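Local atomic coordinates of S-adenosyl-L-methionine methyl transferase (Ruegeria pomeroyi DSS-3, PDB entry 3IHT), a protein that binds S-adenosylmethionine and probably acts as a methyltransferase. Residues 42-47 with 65-70; 132-137 with 150-155; 146-151 with 167-172. All coordinates share one frame; numbering follows the deposited sequence. Where two conformers were deposited one is given.

Contact 1: 42-47 with 65-70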
loop_
_atom_site.group_PDB
_atom_site.type_symbol
_atom_site.label_atom_id
_atom_site.label_comp_id
_atom_site.label_asym_id
_atom_site.label_seq_id
_atom_site.Cartn_x
_atom_site.Cartn_y
_atom_site.Cartn_z
ATOM N N GLY A 42 -0.557 -29.582 -4.959
ATOM C CA GLY A 42 -1.689 -28.884 -5.546
ATOM C C GLY A 42 -1.460 -27.381 -5.627
ATOM O O GLY A 42 -0.556 -26.829 -4.980
ATOM N N PRO A 43 -2.285 -26.693 -6.421
ATOM C CA PRO A 43 -1.999 -25.285 -6.705
ATOM C C PRO A 43 -2.263 -24.304 -5.575
ATOM O O PRO A 43 -2.937 -24.597 -4.593
ATOM C CB PRO A 43 -2.933 -24.964 -7.884
ATOM C CG PRO A 43 -4.034 -25.872 -7.745
ATOM C CD PRO A 43 -3.429 -27.175 -7.201
ATOM N N VAL A 44 -1.681 -23.134 -5.754
ATOM C CA VAL A 44 -1.941 -21.961 -4.949
ATOM C C VAL A 44 -2.992 -21.142 -5.681
ATOM O O VAL A 44 -2.890 -20.932 -6.894
ATOM C CB VAL A 44 -0.666 -21.145 -4.773
ATOM C CG1 VAL A 44 -0.949 -19.848 -4.013
ATOM C CG2 VAL A 44 0.478 -22.032 -4.141
ATOM N N TYR A 45 -4.030 -20.740 -4.962
ATOM C CA TYR A 45 -5.068 -19.874 -5.516
ATOM C C TYR A 45 -4.898 -18.484 -4.943
ATOM O O TYR A 45 -4.857 -18.312 -3.720
ATOM C CB TYR A 45 -6.497 -20.373 -5.198
ATOM C CG TYR A 45 -6.962 -21.670 -5.852
ATOM C CD1 TYR A 45 -6.211 -22.307 -6.857
ATOM C CD2 TYR A 45 -8.155 -22.276 -5.458
ATOM C CE1 TYR A 45 -6.618 -23.489 -7.436
ATOM C CE2 TYR A 45 -8.595 -23.460 -6.071
ATOM C CZ TYR A 45 -7.818 -24.058 -7.067
ATOM O OH TYR A 45 -8.209 -25.244 -7.662
ATOM N N GLU A 46 -4.847 -17.488 -5.821
ATOM C CA GLU A 46 -4.748 -16.075 -5.453
ATOM C C GLU A 46 -6.077 -15.421 -5.789
ATOM O O GLU A 46 -6.423 -15.287 -6.967
ATOM C CB GLU A 46 -3.596 -15.431 -6.249
ATOM C CG GLU A 46 -3.477 -13.910 -6.174
ATOM C CD GLU A 46 -2.935 -13.398 -4.850
ATOM O OE1 GLU A 46 -2.857 -14.199 -3.888
ATOM O OE2 GLU A 46 -2.568 -12.206 -4.769
ATOM N N LEU A 47 -6.842 -15.044 -4.764
ATOM C CA LEU A 47 -8.170 -14.487 -4.973
ATOM C C LEU A 47 -8.060 -12.973 -4.949
ATOM O O LEU A 47 -7.857 -12.356 -3.869
ATOM C CB LEU A 47 -9.168 -14.999 -3.899
ATOM C CG LEU A 47 -9.224 -16.519 -3.759
ATOM C CD1 LEU A 47 -10.318 -16.951 -2.742
ATOM C CD2 LEU A 47 -9.470 -17.195 -5.106
ATOM N N ARG A 65 4.790 -25.562 -7.633
ATOM C CA ARG A 65 3.327 -25.502 -7.649
ATOM C C ARG A 65 2.900 -24.404 -8.607
ATOM O O ARG A 65 3.605 -23.405 -8.774
ATOM C CB ARG A 65 2.789 -25.171 -6.256
ATOM C CG ARG A 65 2.864 -26.318 -5.294
ATOM C CD ARG A 65 2.309 -25.907 -3.924
ATOM N NE ARG A 65 3.353 -25.365 -3.052
ATOM C CZ ARG A 65 3.117 -24.880 -1.846
ATOM N NH1 ARG A 65 1.878 -24.808 -1.400
ATOM N NH2 ARG A 65 4.128 -24.450 -1.085
ATOM N N GLU A 66 1.747 -24.604 -9.227
ATOM C CA GLU A 66 1.121 -23.623 -10.113
ATOM C C GLU A 66 0.428 -22.583 -9.254
ATOM O O GLU A 66 0.013 -22.899 -8.123
ATOM C CB GLU A 66 0.074 -24.292 -11.038
ATOM C CG GLU A 66 0.572 -25.497 -11.832
ATOM C CD GLU A 66 -0.320 -25.865 -13.032
ATOM O OE1 GLU A 66 -1.482 -26.281 -12.832
ATOM O OE2 GLU A 66 0.168 -25.772 -14.184
ATOM N N ILE A 67 0.286 -21.371 -9.777
ATOM C CA ILE A 67 -0.507 -20.323 -9.098
ATOM C C ILE A 67 -1.645 -19.933 -10.059
ATOM O O ILE A 67 -1.374 -19.508 -11.185
ATOM C CB ILE A 67 0.280 -19.069 -8.720
ATOM C CG1 ILE A 67 1.506 -19.392 -7.844
ATOM C CG2 ILE A 67 -0.691 -18.019 -8.023
ATOM C CD1 ILE A 67 2.609 -18.290 -7.849
ATOM N N TYR A 68 -2.901 -20.137 -9.654
ATOM C CA TYR A 68 -4.063 -19.644 -10.400
ATOM C C TYR A 68 -4.596 -18.373 -9.746
ATOM O O TYR A 68 -4.707 -18.276 -8.493
ATOM C CB TYR A 68 -5.175 -20.676 -10.477
ATOM C CG TYR A 68 -4.856 -21.847 -11.332
ATOM C CD1 TYR A 68 -4.101 -22.890 -10.824
ATOM C CD2 TYR A 68 -5.245 -21.896 -12.675
ATOM C CE1 TYR A 68 -3.773 -23.978 -11.624
ATOM C CE2 TYR A 68 -4.886 -22.966 -13.483
ATOM C CZ TYR A 68 -4.160 -23.998 -12.931
ATOM O OH TYR A 68 -3.793 -25.095 -13.673
ATOM N N VAL A 69 -4.908 -17.389 -10.597
ATOM C CA VAL A 69 -5.365 -16.081 -10.186
ATOM C C VAL A 69 -6.824 -15.907 -10.550
ATOM O O VAL A 69 -7.205 -16.105 -11.699
ATOM C CB VAL A 69 -4.486 -14.953 -10.849
ATOM C CG1 VAL A 69 -5.032 -13.587 -10.519
ATOM C CG2 VAL A 69 -3.055 -15.048 -10.401
ATOM N N PHE A 70 -7.640 -15.536 -9.552
ATOM C CA PHE A 70 -9.083 -15.310 -9.707
ATOM C C PHE A 70 -9.307 -13.802 -9.689
ATOM O O PHE A 70 -8.900 -13.112 -8.745
ATOM C CB PHE A 70 -9.866 -15.944 -8.559
ATOM C CG PHE A 70 -9.818 -17.452 -8.524
ATOM C CD1 PHE A 70 -8.639 -18.124 -8.208
ATOM C CD2 PHE A 70 -10.962 -18.186 -8.754
ATOM C CE1 PHE A 70 -8.597 -19.498 -8.132
ATOM C CE2 PHE A 70 -10.927 -19.582 -8.676
ATOM C CZ PHE A 70 -9.767 -20.226 -8.363
#
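Leu47 and Phe70 lie side by side and point the same way, the leucine set over a face of the phenylalanine ring. Leu47 CD2 stands 3.7 Å from the centroid of the Phe70 ring in a CH-pi contact. Tyr45 meets Phe70 too, and offers a face: Phe70 CE1 lies 3.5 Å from Tyr45 CG, and the two ring planes are inclined at 57°. Further along, Pro43 CB meets the edge of the Tyr68 ring, 3.8 Å from Tyr68 CD1. Flat and branched apolar groups suit this face, which packs against helix 92-103 through Phe103 and Ile92. Val44, Glu46, Ile67 and Val69 point to the other face, under helix 53-61. There Val44 CB rests 4.1 Å from Ile67 CG1, while the buried carboxylate of Glu46 is held by His111 and Thr54. Between the faces the backbones pair in parallel: Val44 N and Glu46 N donate to Glu66 O and Tyr68 O, and Tyr68 N and Phe70 N return bonds to Val44 O and Glu46 O. The strands run at 21° to each other and, with helix 53-61, form the first beta-alpha-beta unit of a Rossmann-like methyltransferase fold, whose strand ends lead into the S-adenosylmethionine site.

Contact 2: 132-137 with 150-155. With NI (nickel (II) ion), chain D.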
loop_
_atom_site.group_PDB
_atom_site.type_symbol
_atom_site.label_atom_id
_atom_site.label_comp_id
_atom_site.label_asym_id
_atom_site.label_seq_id
_atom_site.Cartn_x
_atom_site.Cartn_y
_atom_site.Cartn_z
ATOM N N LEU A 132 -17.722 -20.939 0.121
ATOM C CA LEU A 132 -17.321 -21.175 -1.260
ATOM C C LEU A 132 -15.845 -21.548 -1.364
ATOM O O LEU A 132 -15.462 -22.258 -2.283
ATOM C CB LEU A 132 -17.607 -19.969 -2.158
ATOM C CG LEU A 132 -19.061 -19.486 -2.243
ATOM C CD1 LEU A 132 -19.160 -18.285 -3.239
ATOM C CD2 LEU A 132 -19.995 -20.601 -2.619
ATOM N N ILE A 133 -15.031 -21.048 -0.449
ATOM C CA ILE A 133 -13.609 -21.343 -0.439
ATOM C C ILE A 133 -13.265 -22.676 0.233
ATOM O O ILE A 133 -12.403 -23.419 -0.276
ATOM C CB ILE A 133 -12.820 -20.234 0.239
ATOM C CG1 ILE A 133 -12.886 -18.954 -0.588
ATOM C CG2 ILE A 133 -11.364 -20.676 0.582
ATOM C CD1 ILE A 133 -12.405 -17.664 0.120
ATOM N N GLU A 134 -13.915 -22.958 1.353
ATOM C CA GLU A 134 -13.573 -24.115 2.206
ATOM C C GLU A 134 -13.422 -25.462 1.462
ATOM O O GLU A 134 -12.412 -26.151 1.680
ATOM C CB GLU A 134 -14.546 -24.249 3.389
ATOM C CG GLU A 134 -14.144 -25.298 4.383
ATOM C CD GLU A 134 -14.758 -25.079 5.776
ATOM O OE1 GLU A 134 -15.650 -24.200 5.935
ATOM O OE2 GLU A 134 -14.343 -25.797 6.707
ATOM N N PRO A 135 -14.350 -25.812 0.548
ATOM C CA PRO A 135 -14.238 -27.107 -0.136
ATOM C C PRO A 135 -13.018 -27.293 -1.065
ATOM O O PRO A 135 -12.764 -28.422 -1.507
ATOM C CB PRO A 135 -15.543 -27.216 -0.971
ATOM C CG PRO A 135 -16.435 -26.139 -0.451
ATOM C CD PRO A 135 -15.564 -25.072 0.134
ATOM N N HIS A 136 -12.273 -26.221 -1.335
ATOM C CA HIS A 136 -11.163 -26.260 -2.267
ATOM C C HIS A 136 -9.864 -26.802 -1.683
ATOM O O HIS A 136 -8.982 -27.202 -2.450
ATOM C CB HIS A 136 -10.916 -24.895 -2.869
ATOM C CG HIS A 136 -11.978 -24.467 -3.837
ATOM N ND1 HIS A 136 -11.864 -24.646 -5.197
ATOM C CD2 HIS A 136 -13.208 -23.944 -3.626
ATOM C CE1 HIS A 136 -12.961 -24.210 -5.784
ATOM N NE2 HIS A 136 -13.794 -23.777 -4.852
ATOM N N LEU A 137 -9.729 -26.771 -0.357
ATOM C CA LEU A 137 -8.483 -27.101 0.302
ATOM C C LEU A 137 -8.247 -28.623 0.416
ATOM O O LEU A 137 -9.129 -29.391 0.853
ATOM C CB LEU A 137 -8.411 -26.479 1.670
ATOM C CG LEU A 137 -8.115 -24.997 1.825
ATOM C CD1 LEU A 137 -7.939 -24.741 3.314
ATOM C CD2 LEU A 137 -6.870 -24.578 1.072
ATOM N N TYR A 150 -15.228 -17.208 8.146
ATOM C CA TYR A 150 -16.300 -17.887 8.821
ATOM C C TYR A 150 -16.419 -19.324 8.341
ATOM O O TYR A 150 -17.373 -19.687 7.648
ATOM C CB TYR A 150 -17.598 -17.130 8.524
ATOM C CG TYR A 150 -17.645 -15.706 9.074
ATOM C CD1 TYR A 150 -17.077 -14.652 8.390
ATOM C CD2 TYR A 150 -18.318 -15.426 10.272
ATOM C CE1 TYR A 150 -17.130 -13.358 8.878
ATOM C CE2 TYR A 150 -18.395 -14.132 10.752
ATOM C CZ TYR A 150 -17.800 -13.114 10.075
ATOM O OH TYR A 150 -17.901 -11.823 10.557
ATOM N N PHE A 151 -15.428 -20.143 8.680
ATOM C CA PHE A 151 -15.335 -21.514 8.204
ATOM C C PHE A 151 -16.008 -22.511 9.154
ATOM O O PHE A 151 -16.200 -22.208 10.322
ATOM C CB PHE A 151 -13.869 -21.913 8.031
ATOM C CG PHE A 151 -13.165 -21.169 6.946
ATOM C CD1 PHE A 151 -13.663 -21.199 5.640
ATOM C CD2 PHE A 151 -12.019 -20.444 7.203
ATOM C CE1 PHE A 151 -13.008 -20.510 4.605
ATOM C CE2 PHE A 151 -11.357 -19.784 6.162
ATOM C CZ PHE A 151 -11.871 -19.806 4.871
ATOM N N GLU A 152 -16.377 -23.668 8.621
ATOM C CA GLU A 152 -17.017 -24.738 9.416
ATOM C C GLU A 152 -16.002 -25.691 10.047
ATOM O O GLU A 152 -16.154 -26.112 11.199
ATOM C CB GLU A 152 -17.940 -25.555 8.504
ATOM C CG GLU A 152 -19.194 -24.851 8.079
ATOM C CD GLU A 152 -20.184 -24.717 9.208
ATOM O OE1 GLU A 152 -19.968 -25.305 10.306
ATOM O OE2 GLU A 152 -21.204 -24.038 8.996
ATOM N N GLY A 153 -14.986 -26.048 9.273
ATOM C CA GLY A 153 -14.059 -27.116 9.603
ATOM C C GLY A 153 -12.605 -26.691 9.745
ATOM O O GLY A 153 -11.836 -27.369 10.443
ATOM N N LEU A 154 -12.208 -25.579 9.126
ATOM C CA LEU A 154 -10.804 -25.145 9.147
ATOM C C LEU A 154 -10.441 -24.527 10.502
ATOM O O LEU A 154 -11.222 -23.769 11.080
ATOM C CB LEU A 154 -10.521 -24.169 8.023
ATOM C CG LEU A 154 -10.938 -24.566 6.601
ATOM C CD1 LEU A 154 -10.527 -23.484 5.628
ATOM C CD2 LEU A 154 -10.409 -25.937 6.161
ATOM N N GLU A 155 -9.279 -24.894 11.011
ATOM C CA GLU A 155 -8.775 -24.455 12.310
ATOM C C GLU A 155 -7.918 -23.209 12.120
ATOM O O GLU A 155 -7.104 -23.153 11.196
ATOM C CB GLU A 155 -7.941 -25.590 12.956
ATOM C CG GLU A 155 -6.681 -26.030 12.167
ATOM C CD GLU A 155 -5.859 -27.174 12.794
ATOM O OE1 GLU A 155 -5.692 -27.189 14.038
ATOM O OE2 GLU A 155 -5.343 -28.032 12.028
HETATM NI NI NI D . -22.650 -23.767 10.274
HETATM O O HOH W 1 -22.220 -23.060 12.643
#
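The carboxylate of Glu134 grips the backbone of residues 152-154 with both oxygens. Glu134 OE1 accepts from Glu152 N at 2.8 Å in a nearly straight bond (171°), and Glu134 OE2 accepts from Gly153 N at 2.7 Å; each oxygen uses its syn lone pair, so the two N-H groups are received by the fork of the carboxylate. Leu154 N adds a weak bond to Glu134 OE2. A glutamate suits the place because its chain is long enough to reach the loop and its two oxygens can take two N-H groups; CG anti to the backbone N (chi1 -173°) and an extended chain beyond it carry the carboxylate there. Gly153 fits where a CB would come tight against Glu134 OE2. Around the acid lie apolar groups: Phe151 brings its ring edge to Glu134 OE1, and Leu154 CD1 sits over the centre of the Phe151 ring while also meeting Leu137 CD1 at 3.7 Å. An alanine in place of Glu134 would probably leave the N-H groups of Glu152 and Gly153 without their acceptor and this part of the loop less firmly held. Farther out, Glu152 OE2 binds a nickel ion at 1.9 Å, with water 1 as another ligand. Ile133 reaches Leu96 of helix 92-103. The 3-10 segment that follows helix 119-133 is thus joined to the loop between strands 141-145 and 155-157 of the Rossmann-like sheet.

Contact 3: 146-151 with 167-172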
loop_
_atom_site.group_PDB
_atom_site.type_symbol
_atom_site.label_atom_id
_atom_site.label_comp_id
_atom_site.label_asym_id
_atom_site.label_seq_id
_atom_site.Cartn_x
_atom_site.Cartn_y
_atom_site.Cartn_z
ATOM N N SER A 146 -6.882 -11.461 4.416
ATOM C CA SER A 146 -6.814 -10.172 5.060
ATOM C C SER A 146 -8.151 -9.797 5.713
ATOM O O SER A 146 -8.268 -8.705 6.267
ATOM C CB SER A 146 -6.346 -9.095 4.068
ATOM O OG SER A 146 -7.011 -9.193 2.821
ATOM N N ASP A 147 -9.132 -10.723 5.689
ATOM C CA ASP A 147 -10.399 -10.593 6.418
ATOM C C ASP A 147 -10.600 -11.821 7.319
ATOM O O ASP A 147 -10.342 -12.935 6.885
ATOM C CB ASP A 147 -11.568 -10.612 5.401
ATOM C CG ASP A 147 -11.554 -9.426 4.396
ATOM O OD1 ASP A 147 -11.728 -8.300 4.902
ATOM O OD2 ASP A 147 -11.417 -9.646 3.135
ATOM N N ARG A 148 -11.082 -11.622 8.540
ATOM C CA ARG A 148 -11.543 -12.720 9.370
ATOM C C ARG A 148 -12.608 -13.571 8.652
ATOM O O ARG A 148 -13.523 -13.018 8.064
ATOM C CB ARG A 148 -12.129 -12.217 10.667
ATOM C CG ARG A 148 -12.478 -13.366 11.608
ATOM C CD ARG A 148 -13.096 -12.902 12.877
ATOM N NE ARG A 148 -12.191 -12.027 13.604
ATOM C CZ ARG A 148 -11.275 -12.412 14.498
ATOM N NH1 ARG A 148 -11.076 -13.692 14.798
ATOM N NH2 ARG A 148 -10.525 -11.472 15.083
HETATM N N MSE A 149 -12.458 -14.898 8.690
HETATM C CA MSE A 149 -13.288 -15.781 7.898
HETATM C C MSE A 149 -14.273 -16.541 8.781
HETATM O O MSE A 149 -14.192 -16.487 10.005
HETATM C CB MSE A 149 -12.416 -16.742 7.097
HETATM C CG MSE A 149 -11.417 -16.063 6.214
HETATM SE SE MSE A 149 -12.190 -14.835 4.857
HETATM C CE MSE A 149 -12.644 -16.166 3.540
ATOM N N TYR A 150 -15.228 -17.208 8.146
ATOM C CA TYR A 150 -16.300 -17.887 8.821
ATOM C C TYR A 150 -16.419 -19.324 8.341
ATOM O O TYR A 150 -17.373 -19.687 7.648
ATOM C CB TYR A 150 -17.598 -17.130 8.524
ATOM C CG TYR A 150 -17.645 -15.706 9.074
ATOM C CD1 TYR A 150 -17.077 -14.652 8.390
ATOM C CD2 TYR A 150 -18.318 -15.426 10.272
ATOM C CE1 TYR A 150 -17.130 -13.358 8.878
ATOM C CE2 TYR A 150 -18.395 -14.132 10.752
ATOM C CZ TYR A 150 -17.800 -13.114 10.075
ATOM O OH TYR A 150 -17.901 -11.823 10.557
ATOM N N PHE A 151 -15.428 -20.143 8.680
ATOM C CA PHE A 151 -15.335 -21.514 8.204
ATOM C C PHE A 151 -16.008 -22.511 9.154
ATOM O O PHE A 151 -16.200 -22.208 10.322
ATOM C CB PHE A 151 -13.869 -21.913 8.031
ATOM C CG PHE A 151 -13.165 -21.169 6.946
ATOM C CD1 PHE A 151 -13.663 -21.199 5.640
ATOM C CD2 PHE A 151 -12.019 -20.444 7.203
ATOM C CE1 PHE A 151 -13.008 -20.510 4.605
ATOM C CE2 PHE A 151 -11.357 -19.784 6.162
ATOM C CZ PHE A 151 -11.871 -19.806 4.871
ATOM N N ARG A 167 -4.735 -8.256 11.100
ATOM C CA ARG A 167 -4.502 -7.864 9.696
ATOM C C ARG A 167 -4.662 -9.000 8.705
ATOM O O ARG A 167 -5.424 -8.867 7.747
ATOM C CB ARG A 167 -3.113 -7.240 9.496
ATOM C CG ARG A 167 -2.940 -5.961 10.260
ATOM C CD ARG A 167 -3.621 -4.760 9.599
ATOM N NE ARG A 167 -5.083 -4.771 9.632
ATOM C CZ ARG A 167 -5.838 -4.549 10.694
ATOM N NH1 ARG A 167 -5.301 -4.302 11.880
ATOM N NH2 ARG A 167 -7.159 -4.588 10.559
ATOM N N CYS A 168 -3.948 -10.087 8.924
ATOM C CA CYS A 168 -4.151 -11.371 8.207
ATOM C C CYS A 168 -4.509 -12.491 9.206
ATOM O O CYS A 168 -4.209 -12.437 10.388
ATOM C CB CYS A 168 -2.935 -11.788 7.298
ATOM S SG CYS A 168 -2.654 -10.718 5.852
ATOM N N PHE A 169 -5.178 -13.514 8.690
ATOM C CA PHE A 169 -5.659 -14.658 9.445
ATOM C C PHE A 169 -5.258 -15.919 8.672
ATOM O O PHE A 169 -5.290 -15.930 7.426
ATOM C CB PHE A 169 -7.186 -14.613 9.567
ATOM C CG PHE A 169 -7.677 -13.408 10.293
ATOM C CD1 PHE A 169 -7.838 -12.205 9.628
ATOM C CD2 PHE A 169 -7.971 -13.488 11.648
ATOM C CE1 PHE A 169 -8.279 -11.068 10.313
ATOM C CE2 PHE A 169 -8.420 -12.369 12.341
ATOM C CZ PHE A 169 -8.546 -11.152 11.673
ATOM N N ILE A 170 -4.875 -16.957 9.409
ATOM C CA ILE A 170 -4.430 -18.210 8.785
ATOM C C ILE A 170 -5.276 -19.375 9.280
ATOM O O ILE A 170 -5.484 -19.525 10.476
ATOM C CB ILE A 170 -2.958 -18.523 9.073
ATOM C CG1 ILE A 170 -2.058 -17.342 8.706
ATOM C CG2 ILE A 170 -2.543 -19.855 8.327
ATOM C CD1 ILE A 170 -0.555 -17.526 9.153
ATOM N N TYR A 171 -5.773 -20.188 8.343
ATOM C CA TYR A 171 -6.586 -21.341 8.667
ATOM C C TYR A 171 -6.041 -22.581 7.979
ATOM O O TYR A 171 -5.377 -22.486 6.946
ATOM C CB TYR A 171 -8.035 -21.119 8.263
ATOM C CG TYR A 171 -8.641 -19.844 8.786
ATOM C CD1 TYR A 171 -8.475 -18.648 8.093
ATOM C CD2 TYR A 171 -9.362 -19.817 9.981
ATOM C CE1 TYR A 171 -9.018 -17.473 8.557
ATOM C CE2 TYR A 171 -9.891 -18.629 10.448
ATOM C CZ TYR A 171 -9.730 -17.481 9.731
ATOM O OH TYR A 171 -10.263 -16.309 10.182
ATOM N N ARG A 172 -6.310 -23.750 8.558
ATOM C CA ARG A 172 -5.773 -25.006 8.029
ATOM C C ARG A 172 -6.839 -26.090 7.950
ATOM O O ARG A 172 -7.666 -26.217 8.855
ATOM C CB ARG A 172 -4.642 -25.508 8.934
ATOM C CG ARG A 172 -4.011 -26.846 8.489
ATOM C CD ARG A 172 -2.716 -27.123 9.254
ATOM N NE ARG A 172 -2.949 -27.352 10.675
ATOM C CZ ARG A 172 -2.008 -27.316 11.625
ATOM N NH1 ARG A 172 -0.749 -27.032 11.323
ATOM N NH2 ARG A 172 -2.337 -27.525 12.898
HETATM O O HOH W 2 -10.836 -16.293 12.809
#
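Arg148 spreads its side chain across Phe169. Arg148 CB stands over the face of the Phe169 ring, 4.0 Å from the centroid, a CH-pi contact. Arg148 CG, anti to the backbone N (chi1 -174°), lies 3.9 Å from Tyr171 OH. The chain then bends at chi3. The guanidinium lies with Phe169 CE2 over its centre, 3.6 Å from Arg148 CZ. Its plane is inclined at 62° to that of the ring, so this is not a flat stack. At the tip Arg148 NH2 is also near Phe169 CE2, while NH1 holds a weak bond to water 2, which in turn bonds Tyr171 OH; NH1 also bonds a glycerol, probably from the crystallisation liquor. A long side chain with an aliphatic stem and a charged end suits a site where an aromatic floor gives way to water. Strand 169-172, antiparallel to 141-145 and to 155-157, is the reversed strand of the 3-2-1-4-5-7-6 sheet of Rossmann-like methyltransferases, and the loop after 141-145 folds back over its side chains. Tyr171 holds that loop with its hydroxyl: Tyr171 OH accepts from Met149 N at 3.0 Å in an almost straight bond. Met149, a selenomethionine, places CG 3.6 Å from Tyr171 CE1. Phe151 turns an edge toward the Tyr171 face in a T-shaped pair, with the planes at 78°. At the other end of the loop Ser146 CA approaches Arg167 O, while Ser146 OG bonds Asp113.

How the contacts relate
Contact 1 is the more buried of the three: two neighbouring parallel strands joined by a regular ladder of backbone bonds, with helices packing on both faces. Contacts 2 and 3 lie towards the far side of the same sheet and share residues 150-151, with little regular pairing; there side chains bond backbone N-H groups, a carboxylate in contact 2 and a tyrosine hydroxyl in contact 3. Their more open parts carry a nickel ion with its water in contact 2 and a water bridging Arg148 and Tyr171 in contact 3. The salt bridge between Glu155 and Arg172 links contacts 2 and 3, while Leu47 against Ile133 and Tyr45 against His136 join contact 1 to contact 2. Contacts 1 and 3 do not touch.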